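Local coordinates for protein Co-type Nitrile Hydratase beta subunit (Pseudomonas putida, PDB 3QYH) that probably pairs with an alpha subunit to form a cobalt-containing nitrile hydratase, which converts nitriles into the corresponding amides, at residues V162-V167 with P182-T187; A129-G134 with D214-A219; P151-G156 with D205-D210. All coordinates share one frame; numbering follows the deposited sequence.

Contact 1 (V162-V167 with P182-T187); sequences VIDHGV and PQHVYT
Asp164 and His184 meet where two antiparallel strands slip by one residue, and a single carboxylate oxygen serves both the bulge and the bond across it. Asp164 OD1 receives His184 ND1 at 2.8 Å on its syn lone pair, in the plane of the imidazole. The same OD1 takes Gly166 N, also at 2.8 Å, on its anti side but well out of the carboxylate plane, closing an Asx turn. Two N-H groups on one oxygen restrain the carboxylate from turning, its plane tilted 66° to the ring. Asp164 CG stands anti to its backbone N (chi1 175°), 3.8 Å from Tyr186 CE2. Gly166 sits in the bulge with backbone angles that suit glycine. Beyond it, Val167 CG2 lies over a face of the His184 ring, 3.9 Å from the centroid in a CH-pi contact, while Val167 CG1 packs on Pro182 CB. These strands belong to the SH3-like C-terminal part of the subunit, and a classic bulge marks the far end of the pairing: Val162 N bonds Thr187 O at 2.9 Å, and Ile163 N reaches that oxygen weakly. Within the first bulge, His165 NE2 donates to Thr187 OG1 at 2.7 Å with the hydroxyl in the ring plane, and Ile163 CG2 lies over one ring face, toward its rim. Thr187 OG1 has a second partner in Asp210, whereas Tyr186 OH bonds Asp213.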
# COMPACT_ATOMS: atom_id res chain seq x y z
N VAL B 162 14.49 -11.31 -9.44
CA VAL B 162 15.01 -11.84 -8.18
C VAL B 162 13.99 -12.72 -7.43
O VAL B 162 14.37 -13.52 -6.57
CB VAL B 162 15.55 -10.75 -7.24
CG1 VAL B 162 16.84 -10.14 -7.80
CG2 VAL B 162 14.50 -9.65 -6.98
N ILE B 163 12.71 -12.57 -7.75
CA ILE B 163 11.67 -13.44 -7.19
C ILE B 163 10.58 -13.69 -8.21
O ILE B 163 10.12 -12.74 -8.87
CB ILE B 163 10.95 -12.82 -5.96
CG1 ILE B 163 11.95 -12.35 -4.90
CG2 ILE B 163 9.92 -13.80 -5.37
CD1 ILE B 163 11.30 -11.58 -3.75
N ASP B 164 10.14 -14.93 -8.34
CA ASP B 164 8.92 -15.22 -9.08
C ASP B 164 7.84 -15.50 -8.03
O ASP B 164 7.92 -16.48 -7.31
CB ASP B 164 9.12 -16.44 -10.00
CG ASP B 164 7.86 -16.87 -10.70
OD1 ASP B 164 6.76 -16.33 -10.42
OD2 ASP B 164 7.97 -17.78 -11.55
N HIS B 165 6.83 -14.63 -7.93
CA HIS B 165 5.80 -14.77 -6.90
C HIS B 165 4.67 -15.72 -7.26
O HIS B 165 3.79 -15.99 -6.44
CB HIS B 165 5.23 -13.40 -6.53
CG HIS B 165 6.22 -12.49 -5.90
ND1 HIS B 165 6.60 -12.59 -4.57
CD2 HIS B 165 6.94 -11.46 -6.41
CE1 HIS B 165 7.50 -11.66 -4.30
NE2 HIS B 165 7.72 -10.96 -5.40
N GLY B 166 4.67 -16.22 -8.49
CA GLY B 166 3.56 -17.04 -8.96
C GLY B 166 2.53 -16.22 -9.70
O GLY B 166 2.79 -15.08 -10.11
N VAL B 167 1.34 -16.77 -9.84
CA VAL B 167 0.33 -16.24 -10.73
C VAL B 167 -0.65 -15.29 -10.03
O VAL B 167 -1.18 -15.62 -8.97
CB VAL B 167 -0.47 -17.38 -11.40
CG1 VAL B 167 -1.63 -16.83 -12.23
CG2 VAL B 167 0.46 -18.22 -12.27
N PRO B 182 -4.75 -13.95 -15.80
CA PRO B 182 -3.73 -14.16 -14.78
C PRO B 182 -2.37 -14.56 -15.38
O PRO B 182 -2.31 -15.28 -16.37
CB PRO B 182 -4.30 -15.30 -13.92
CG PRO B 182 -5.73 -15.39 -14.29
CD PRO B 182 -5.87 -14.90 -15.67
N GLN B 183 -1.30 -14.07 -14.77
CA GLN B 183 0.04 -14.34 -15.26
C GLN B 183 0.99 -14.14 -14.10
O GLN B 183 0.59 -13.68 -13.02
CB GLN B 183 0.40 -13.40 -16.44
CG GLN B 183 0.40 -11.91 -16.06
CD GLN B 183 0.73 -10.98 -17.22
OE1 GLN B 183 1.69 -11.21 -17.97
NE2 GLN B 183 -0.05 -9.91 -17.37
N HIS B 184 2.25 -14.50 -14.30
CA HIS B 184 3.24 -14.37 -13.25
C HIS B 184 3.60 -12.92 -12.93
O HIS B 184 3.60 -12.04 -13.81
CB HIS B 184 4.50 -15.16 -13.61
CG HIS B 184 4.35 -16.64 -13.40
ND1 HIS B 184 4.91 -17.30 -12.34
CD2 HIS B 184 3.65 -17.56 -14.11
CE1 HIS B 184 4.60 -18.59 -12.41
NE2 HIS B 184 3.83 -18.77 -13.47
N VAL B 185 3.92 -12.70 -11.66
CA VAL B 185 4.44 -11.42 -11.18
C VAL B 185 5.82 -11.69 -10.61
O VAL B 185 6.02 -12.65 -9.85
CB VAL B 185 3.53 -10.83 -10.09
CG1 VAL B 185 4.20 -9.64 -9.42
CG2 VAL B 185 2.18 -10.44 -10.68
N TYR B 186 6.79 -10.86 -10.97
CA TYR B 186 8.16 -11.03 -10.50
C TYR B 186 8.58 -9.79 -9.75
O TYR B 186 8.17 -8.68 -10.11
CB TYR B 186 9.12 -11.21 -11.68
CG TYR B 186 8.72 -12.24 -12.72
CD1 TYR B 186 7.91 -11.91 -13.80
CD2 TYR B 186 9.17 -13.56 -12.63
CE1 TYR B 186 7.55 -12.86 -14.75
CE2 TYR B 186 8.83 -14.51 -13.57
CZ TYR B 186 8.02 -14.16 -14.62
OH TYR B 186 7.66 -15.09 -15.57
N THR B 187 9.40 -9.94 -8.72
CA THR B 187 10.18 -8.79 -8.26
C THR B 187 11.42 -8.64 -9.13
O THR B 187 12.18 -9.60 -9.32
CB THR B 187 10.62 -8.89 -6.79
OG1 THR B 187 9.46 -8.96 -5.96
CG2 THR B 187 11.43 -7.64 -6.39

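Contact 2 (A129-G134 with D214-A219)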
# COMPACT_ATOMS: atom_id res chain seq x y z
N ALA B 129 5.25 -18.91 -16.86
CA ALA B 129 6.33 -17.98 -16.59
C ALA B 129 7.36 -18.05 -17.71
O ALA B 129 7.83 -19.13 -18.05
CB ALA B 129 6.97 -18.30 -15.26
N ARG B 130 7.69 -16.90 -18.30
CA ARG B 130 8.74 -16.84 -19.32
C ARG B 130 10.11 -16.62 -18.69
O ARG B 130 11.12 -16.85 -19.34
CB ARG B 130 8.48 -15.71 -20.31
CG ARG B 130 7.32 -15.94 -21.24
CD ARG B 130 7.28 -14.81 -22.27
NE ARG B 130 6.96 -13.53 -21.64
CZ ARG B 130 7.25 -12.34 -22.15
NH1 ARG B 130 7.92 -12.23 -23.30
NH2 ARG B 130 6.89 -11.24 -21.50
N PHE B 131 10.15 -16.17 -17.44
CA PHE B 131 11.42 -15.81 -16.83
C PHE B 131 11.74 -16.59 -15.55
O PHE B 131 10.85 -17.04 -14.82
CB PHE B 131 11.47 -14.29 -16.57
CG PHE B 131 11.05 -13.47 -17.76
CD1 PHE B 131 11.89 -13.33 -18.85
CD2 PHE B 131 9.80 -12.88 -17.80
CE1 PHE B 131 11.49 -12.61 -19.96
CE2 PHE B 131 9.40 -12.14 -18.92
CZ PHE B 131 10.25 -12.01 -19.99
N ALA B 132 13.02 -16.74 -15.26
CA ALA B 132 13.46 -17.43 -14.06
C ALA B 132 14.26 -16.44 -13.25
O ALA B 132 14.80 -15.48 -13.81
CB ALA B 132 14.32 -18.62 -14.44
N VAL B 133 14.37 -16.66 -11.94
CA VAL B 133 15.20 -15.73 -11.20
C VAL B 133 16.64 -15.79 -11.72
O VAL B 133 17.12 -16.85 -12.11
CB VAL B 133 15.09 -15.84 -9.63
CG1 VAL B 133 13.85 -16.59 -9.19
CG2 VAL B 133 16.36 -16.28 -8.96
N GLY B 134 17.29 -14.63 -11.76
CA GLY B 134 18.59 -14.49 -12.41
C GLY B 134 18.51 -13.94 -13.84
O GLY B 134 19.49 -13.39 -14.35
N ASP B 214 4.04 -10.03 -18.86
CA ASP B 214 4.00 -9.36 -20.16
C ASP B 214 4.35 -7.87 -20.13
O ASP B 214 4.20 -7.19 -21.14
CB ASP B 214 2.69 -9.63 -20.93
CG ASP B 214 1.48 -8.96 -20.31
OD1 ASP B 214 1.63 -8.19 -19.33
OD2 ASP B 214 0.37 -9.21 -20.80
N TYR B 215 4.84 -7.37 -19.00
CA TYR B 215 5.42 -6.02 -18.93
C TYR B 215 6.87 -6.11 -19.40
O TYR B 215 7.54 -5.08 -19.58
CB TYR B 215 5.45 -5.51 -17.49
CG TYR B 215 4.15 -5.02 -16.89
CD1 TYR B 215 2.93 -5.14 -17.56
CD2 TYR B 215 4.15 -4.47 -15.61
CE1 TYR B 215 1.74 -4.67 -16.97
CE2 TYR B 215 2.98 -4.02 -15.01
CZ TYR B 215 1.78 -4.12 -15.68
OH TYR B 215 0.64 -3.66 -15.02
N LEU B 216 7.37 -7.33 -19.56
CA LEU B 216 8.82 -7.55 -19.72
C LEU B 216 9.20 -8.22 -21.03
O LEU B 216 8.36 -8.85 -21.69
CB LEU B 216 9.35 -8.39 -18.56
CG LEU B 216 8.99 -7.94 -17.14
CD1 LEU B 216 9.42 -8.99 -16.13
CD2 LEU B 216 9.63 -6.59 -16.82
N GLU B 217 10.48 -8.09 -21.40
CA GLU B 217 11.07 -8.87 -22.49
C GLU B 217 12.48 -9.22 -22.05
O GLU B 217 13.03 -8.55 -21.18
CB GLU B 217 11.15 -8.06 -23.78
CG GLU B 217 12.19 -6.96 -23.74
CD GLU B 217 12.24 -6.13 -25.04
OE1 GLU B 217 11.60 -6.52 -26.04
OE2 GLU B 217 12.91 -5.09 -25.03
N PRO B 218 13.07 -10.29 -22.64
CA PRO B 218 14.46 -10.65 -22.34
C PRO B 218 15.37 -9.48 -22.64
O PRO B 218 15.15 -8.79 -23.64
CB PRO B 218 14.73 -11.81 -23.31
CG PRO B 218 13.40 -12.37 -23.64
CD PRO B 218 12.44 -11.21 -23.60
N ALA B 219 16.35 -9.23 -21.78
CA ALA B 219 17.22 -8.09 -22.00
C ALA B 219 18.15 -8.32 -23.20
O ALA B 219 18.50 -9.46 -23.50
CB ALA B 219 18.03 -7.78 -20.76
OXT ALA B 219 18.56 -7.38 -23.89
O HOH W 1 7.73 -9.50 -24.22
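Phe131 and Pro218 lie 8.1 Å apart at their CA atoms, and Arg130 and Glu217 are slightly farther, so the irregular run 129-134 passes the C-terminal segment 214-219 at side-chain distance. No bond joins backbone to backbone here; the second segment leaves the end of a 3-10 turn at 214-215 and straightens into strand 216-218. Two consecutive residues span the gap. Arg130 reaches with NH2 to the backbone Leu216 O at 2.8 Å, the donor standing 38° out of the carbonyl plane. A water doubles this link: it accepts from Arg130 NH1 at 2.9 Å, lying at the guanidinium edge, and donates to Leu216 O at 2.7 Å. A bend at the third torsion of the arginine (chi3 -67°) turns NE off the line of the chain, where it forms a salt bridge with Asp213, a second restraint on the guanidinium. Arg130 CB sits over the centre of the Phe131 ring, and Phe131 CZ lies 3.7 Å above the guanidinium plane, again over the centre, so the two side chains cover one another. The outer carbons of the Phe131 ring make the apolar contacts: CE2 meets Leu216 CB at 3.8 Å, and CE1 meets Pro218 CD at 4.0 Å, the proline crossing the phenylalanine at about a right angle. Phe131 also rests on Val137 and Val161. Strand 216-218 pairs antiparallel with strand 136-139, into which the 129-134 loop leads; such a meeting of first and last strands is characteristic of SH3-like folds.

Contact 3 (P151-G156 with D205-D210); sequences PRYTRG and DTIRVD
Tyr153 and Thr154 both turn onto Val209 through first torsions near +70°. CG of Tyr153 lies between its backbone N and carbonyl carbon (chi1 76°), and Thr154 holds OG1 in the same position (chi1 69°), which sets its CG2 anti to the carbonyl carbon. On the strand, Val209 offers CG2 to both. Tyrosine and valine meet tip to tip, with Tyr153 OH 3.5 Å from Val209 CG2; Thr154 CG2 reaches the same methyl, also tip to tip, at 3.9 Å. Ile207 CG2 comes to 3.9 Å from Tyr153 OH, its side chain slanting across the tyrosine. Pro151 slides past Val209 in the opposite direction, Pro151 CD lying 4.1 Å from Val209 CG1. No hydrogen bond spans this buried, apolar contact, and the polar groups find partners within the turn or on another chain. Pro151 O accepts from Thr154 N at 3.0 Å and from Thr154 OG1 at 2.8 Å, the hydroxyl in the carbonyl plane, while Tyr153 OH bonds an acidic side chain of another protein chain. Thr154 CG2 also lies over one face of the Tyr153 ring, toward its rim. An alanine in place of Thr154 would probably leave Pro151 O without its hydroxyl partner and open a gap between the Tyr153 ring and Val209. The turn lies near the metal site without touching it, its Pro151 side chain about 11 Å from the cobalt ion. The 3-10 turn 152-154, in the connection from strand 136-139 to strand 158-168, thus packs on strand 206-212. Leu195 of helix 192-196 touches both Tyr153 and Ile207, Val209 packs on Phe190 of strand 183-191, and a strand of another chain continues the sheet in parallel beyond 206-209.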
# COMPACT_ATOMS: atom_id res chain seq x y z
N PRO B 151 5.60 1.51 -13.32
CA PRO B 151 5.83 2.94 -13.15
C PRO B 151 6.63 3.51 -14.31
O PRO B 151 7.46 2.80 -14.90
CB PRO B 151 6.65 3.03 -11.86
CG PRO B 151 6.32 1.72 -11.10
CD PRO B 151 6.17 0.70 -12.23
N ARG B 152 6.39 4.78 -14.63
CA ARG B 152 7.10 5.43 -15.72
C ARG B 152 8.61 5.31 -15.53
O ARG B 152 9.33 5.08 -16.50
CB ARG B 152 6.72 6.90 -15.80
CG ARG B 152 6.30 7.31 -17.19
CD ARG B 152 5.65 8.71 -17.26
NE ARG B 152 5.99 9.33 -18.54
CZ ARG B 152 5.71 10.60 -18.87
NH1 ARG B 152 6.07 11.07 -20.07
NH2 ARG B 152 5.08 11.39 -18.02
N TYR B 153 9.08 5.44 -14.29
CA TYR B 153 10.53 5.44 -14.03
C TYR B 153 11.24 4.11 -14.37
O TYR B 153 12.46 4.07 -14.44
CB TYR B 153 10.86 5.89 -12.59
CG TYR B 153 10.59 4.87 -11.50
CD1 TYR B 153 9.40 4.90 -10.75
CD2 TYR B 153 11.53 3.87 -11.20
CE1 TYR B 153 9.15 3.95 -9.74
CE2 TYR B 153 11.29 2.94 -10.19
CZ TYR B 153 10.10 2.98 -9.47
OH TYR B 153 9.89 2.04 -8.48
N THR B 154 10.47 3.04 -14.58
CA THR B 154 11.05 1.74 -14.91
C THR B 154 11.07 1.44 -16.42
O THR B 154 11.76 0.52 -16.86
CB THR B 154 10.30 0.56 -14.22
OG1 THR B 154 9.00 0.43 -14.79
CG2 THR B 154 10.19 0.74 -12.70
N ARG B 155 10.32 2.20 -17.20
CA ARG B 155 10.10 1.82 -18.59
C ARG B 155 11.38 1.92 -19.45
O ARG B 155 12.10 2.90 -19.40
CB ARG B 155 8.92 2.61 -19.19
CG ARG B 155 7.63 2.28 -18.46
CD ARG B 155 6.42 3.01 -19.00
NE ARG B 155 5.38 3.09 -17.98
CZ ARG B 155 4.36 3.95 -18.03
NH1 ARG B 155 4.25 4.78 -19.06
NH2 ARG B 155 3.46 3.98 -17.06
N GLY B 156 11.65 0.88 -20.21
CA GLY B 156 12.87 0.82 -21.00
C GLY B 156 14.10 0.43 -20.21
O GLY B 156 15.19 0.32 -20.78
N ASP B 205 23.05 1.22 -3.92
CA ASP B 205 21.59 1.15 -3.83
C ASP B 205 20.83 0.49 -4.98
O ASP B 205 21.18 0.65 -6.16
CB ASP B 205 21.05 2.52 -3.48
CG ASP B 205 21.69 3.05 -2.22
OD1 ASP B 205 22.39 2.26 -1.52
OD2 ASP B 205 21.52 4.24 -1.92
N THR B 206 19.80 -0.28 -4.63
CA THR B 206 18.98 -0.96 -5.62
C THR B 206 17.50 -0.71 -5.35
O THR B 206 17.09 -0.43 -4.21
CB THR B 206 19.27 -2.49 -5.69
OG1 THR B 206 18.93 -3.11 -4.45
CG2 THR B 206 20.73 -2.76 -6.00
N ILE B 207 16.71 -0.79 -6.41
CA ILE B 207 15.28 -0.55 -6.35
C ILE B 207 14.60 -1.78 -6.88
O ILE B 207 14.91 -2.22 -8.00
CB ILE B 207 14.86 0.66 -7.22
CG1 ILE B 207 15.51 1.95 -6.71
CG2 ILE B 207 13.34 0.82 -7.20
CD1 ILE B 207 17.00 2.11 -7.10
N ARG B 208 13.73 -2.37 -6.08
CA ARG B 208 13.00 -3.54 -6.50
C ARG B 208 11.57 -3.12 -6.83
O ARG B 208 10.97 -2.31 -6.12
CB ARG B 208 13.06 -4.63 -5.41
CG ARG B 208 14.45 -5.29 -5.37
CD ARG B 208 14.66 -6.31 -4.27
NE ARG B 208 16.00 -6.89 -4.40
CZ ARG B 208 16.33 -8.12 -4.03
NH1 ARG B 208 15.43 -8.93 -3.50
NH2 ARG B 208 17.58 -8.54 -4.22
N VAL B 209 11.05 -3.67 -7.92
CA VAL B 209 9.70 -3.34 -8.38
C VAL B 209 8.97 -4.61 -8.78
O VAL B 209 9.56 -5.49 -9.41
CB VAL B 209 9.75 -2.37 -9.60
CG1 VAL B 209 8.36 -1.83 -9.94
CG2 VAL B 209 10.73 -1.20 -9.35
N ASP B 210 7.68 -4.71 -8.46
CA ASP B 210 6.93 -5.89 -8.85
C ASP B 210 6.21 -5.72 -10.18
O ASP B 210 5.37 -4.82 -10.34
CB ASP B 210 5.97 -6.32 -7.73
CG ASP B 210 6.70 -6.70 -6.45
OD1 ASP B 210 6.05 -6.77 -5.38
OD2 ASP B 210 7.94 -6.91 -6.51

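In the fold
All three contacts reach one antiparallel sheet, yet their chemistry follows their place in it. Contact 1 joins two inner strands and is partly buried, combining a backbone ladder with polar side-chain bonds. Contact 2 lies at the opposite edge of the sheet from strand 206-212, with more exposed residues: charge, water and an aromatic ring tie a loop to the outermost strand 216-218. Contact 3 is fully buried and apolar, on the outer strand that meets another protein chain. A threonine-aspartate bond joins contacts 1 and 3, whereas Gln183 OE1 reaches Asp214 N between contacts 1 and 2. Contacts 2 and 3 share no direct touch, although their C-terminal segments follow closely in the chain.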